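Local atomic coordinates of transcriptional regulator (Vibrio vulnificus, PDB entry 4IVN), a protein that probably represses transcription of the nan operon for sialic acid catabolism by binding DNA, and binds N-acetylmannosamine 6-phosphate. Residues 39-44 and 50-55. Residues are numbered along the deposited sequence; the frame is centred on the assembly and turned at random.
Sequences QTITDL and TSEATV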
loop_
_atom_site.group_PDB
_atom_site.type_symbol
_atom_site.label_atom_id
_atom_site.label_comp_id
_atom_site.label_asym_id
_atom_site.label_seq_id
_atom_site.Cartn_x
_atom_site.Cartn_y
_atom_site.Cartn_z
ATOM N N GLN A 39 17.310 -15.015 4.592
ATOM C CA GLN A 39 17.128 -16.227 3.792
ATOM C C GLN A 39 15.975 -17.013 4.372
ATOM O O GLN A 39 15.791 -16.996 5.580
ATOM C CB GLN A 39 18.392 -17.131 3.856
ATOM C CG GLN A 39 19.585 -16.512 3.113
ATOM C CD GLN A 39 20.803 -17.442 3.015
ATOM O OE1 GLN A 39 20.680 -18.666 3.094
ATOM N NE2 GLN A 39 21.971 -16.851 2.815
ATOM N N THR A 40 15.282 -17.714 3.497
ATOM C CA THR A 40 14.245 -18.651 3.858
ATOM C C THR A 40 14.858 -20.004 4.166
ATOM O O THR A 40 16.043 -20.225 3.901
ATOM C CB THR A 40 13.210 -18.814 2.725
ATOM O OG1 THR A 40 13.815 -19.479 1.595
ATOM C CG2 THR A 40 12.669 -17.438 2.343
ATOM N N ILE A 41 14.068 -20.918 4.733
ATOM C CA ILE A 41 14.651 -22.257 4.995
ATOM C C ILE A 41 15.103 -22.833 3.658
ATOM O O ILE A 41 16.160 -23.529 3.594
ATOM C CB ILE A 41 13.676 -23.170 5.753
ATOM C CG1 ILE A 41 14.370 -24.470 6.136
ATOM C CG2 ILE A 41 12.329 -23.249 5.022
ATOM C CD1 ILE A 41 13.512 -25.256 7.106
ATOM N N THR A 42 14.346 -22.491 2.589
ATOM C CA THR A 42 14.555 -23.051 1.207
ATOM C C THR A 42 15.903 -22.531 0.674
ATOM O O THR A 42 16.703 -23.289 0.135
ATOM C CB THR A 42 13.395 -22.720 0.213
ATOM O OG1 THR A 42 12.130 -22.834 0.883
ATOM C CG2 THR A 42 13.374 -23.616 -1.017
ATOM N N ASP A 43 16.214 -21.278 0.951
ATOM C CA ASP A 43 17.569 -20.734 0.583
ATOM C C ASP A 43 18.699 -21.349 1.368
ATOM O O ASP A 43 19.730 -21.737 0.791
ATOM C CB ASP A 43 17.671 -19.232 0.924
ATOM C CG ASP A 43 16.860 -18.357 -0.023
ATOM O OD1 ASP A 43 16.869 -18.590 -1.258
ATOM O OD2 ASP A 43 16.256 -17.388 0.493
ATOM N N LEU A 44 18.553 -21.401 2.689
ATOM C CA LEU A 44 19.659 -21.946 3.543
ATOM C C LEU A 44 20.009 -23.383 3.128
ATOM O O LEU A 44 21.198 -23.763 3.065
ATOM C CB LEU A 44 19.239 -21.952 4.998
ATOM C CG LEU A 44 20.351 -22.353 5.960
ATOM C CD1 LEU A 44 21.631 -21.598 5.673
ATOM C CD2 LEU A 44 19.905 -22.158 7.391
ATOM N N THR A 50 22.116 -28.990 1.416
ATOM C CA THR A 50 21.665 -29.961 2.411
ATOM C C THR A 50 20.144 -29.950 2.296
ATOM O O THR A 50 19.573 -29.061 1.667
ATOM C CB THR A 50 22.198 -29.612 3.852
ATOM O OG1 THR A 50 21.592 -28.397 4.355
ATOM C CG2 THR A 50 23.703 -29.388 3.853
ATOM N N SER A 51 19.453 -30.883 2.906
ATOM C CA SER A 51 17.991 -30.817 2.890
ATOM C C SER A 51 17.464 -29.735 3.869
ATOM O O SER A 51 18.184 -29.232 4.732
ATOM C CB SER A 51 17.457 -32.148 3.297
ATOM O OG SER A 51 17.963 -32.380 4.578
ATOM N N GLU A 52 16.189 -29.402 3.755
ATOM C CA GLU A 52 15.586 -28.581 4.766
ATOM C C GLU A 52 15.509 -29.340 6.077
ATOM O O GLU A 52 15.530 -28.741 7.142
ATOM C CB GLU A 52 14.196 -28.149 4.342
ATOM C CG GLU A 52 14.189 -27.413 3.029
ATOM C CD GLU A 52 12.814 -26.843 2.693
ATOM O OE1 GLU A 52 11.895 -26.917 3.546
ATOM O OE2 GLU A 52 12.677 -26.295 1.576
ATOM N N ALA A 53 15.409 -30.649 6.007
ATOM C CA ALA A 53 15.428 -31.450 7.278
ATOM C C ALA A 53 16.729 -31.265 8.099
ATOM O O ALA A 53 16.734 -31.297 9.342
ATOM C CB ALA A 53 15.230 -32.927 6.985
ATOM N N THR A 54 17.841 -31.158 7.376
ATOM C CA THR A 54 19.154 -30.984 8.007
ATOM C C THR A 54 19.182 -29.615 8.728
ATOM O O THR A 54 19.575 -29.521 9.892
ATOM C CB THR A 54 20.307 -31.098 6.997
ATOM O OG1 THR A 54 20.250 -32.352 6.322
ATOM C CG2 THR A 54 21.667 -31.003 7.728
ATOM N N VAL A 55 18.689 -28.584 8.042
ATOM C CA VAL A 55 18.700 -27.225 8.584
ATOM C C VAL A 55 17.836 -27.211 9.843
ATOM O O VAL A 55 18.251 -26.669 10.868
ATOM C CB VAL A 55 18.154 -26.231 7.518
ATOM C CG1 VAL A 55 18.060 -24.811 8.050
ATOM C CG2 VAL A 55 19.027 -26.253 6.268
#
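Val-55 and Ile-41 both turn inward between the first turns of helices 41-48 and 52-61, and their side chains run antiparallel alongside one another. From CB of Ile-41, CG1 stands anti to the backbone N (chi1 -174°) and points to the second helix, where it lies 4.2 Å from Val-55 CG1 and 4.1 Å from Glu-52 CB. Beyond it, CD1 reaches over Glu-52 CB and comes 4.0 Å from the backbone O of Glu-52. The other branch of Ile-41, CG2, comes 4.0 Å from Glu-52 OE1, a loose contact. Deeper in, Leu-44 meets Val-55 obliquely, and the 3.3 Å between Leu-44 CD2 and Val-55 CG1 is tight for two methyl groups. Tyr-67 of helix 67-78 touches all three aliphatic side chains, and Tyr-28 of helix 20-36 touches Leu-44, so the helix pair packs into the interior of the helical domain.

Glu-52 runs extended beyond CG, roughly perpendicular to Ile-41; its CB adds to the apolar surface, and OE2 ends 3.6 Å from Thr-42 OG1. The first helix begins with a capping box: Asp-43 N donates to Thr-40 OG1, while Thr-40 N donates to Asp-43 OD2 along a nearly straight path (171°). Thr-40 OG1 is also hydrogen-bonded to His-212 O, linking this helix start to a loop within the SIS family region. Both helices belong to the rpiR-type helix-turn-helix, in which the second, 52-61, would be the DNA-recognition helix. With no hydrogen bond crossing between the segments, their direct contact relies on the shape fit of Ile-41, Leu-44, Val-55 and the Glu-52 stem, whereas the capping box secures the start of helix 41-48 without joining it to 52-61.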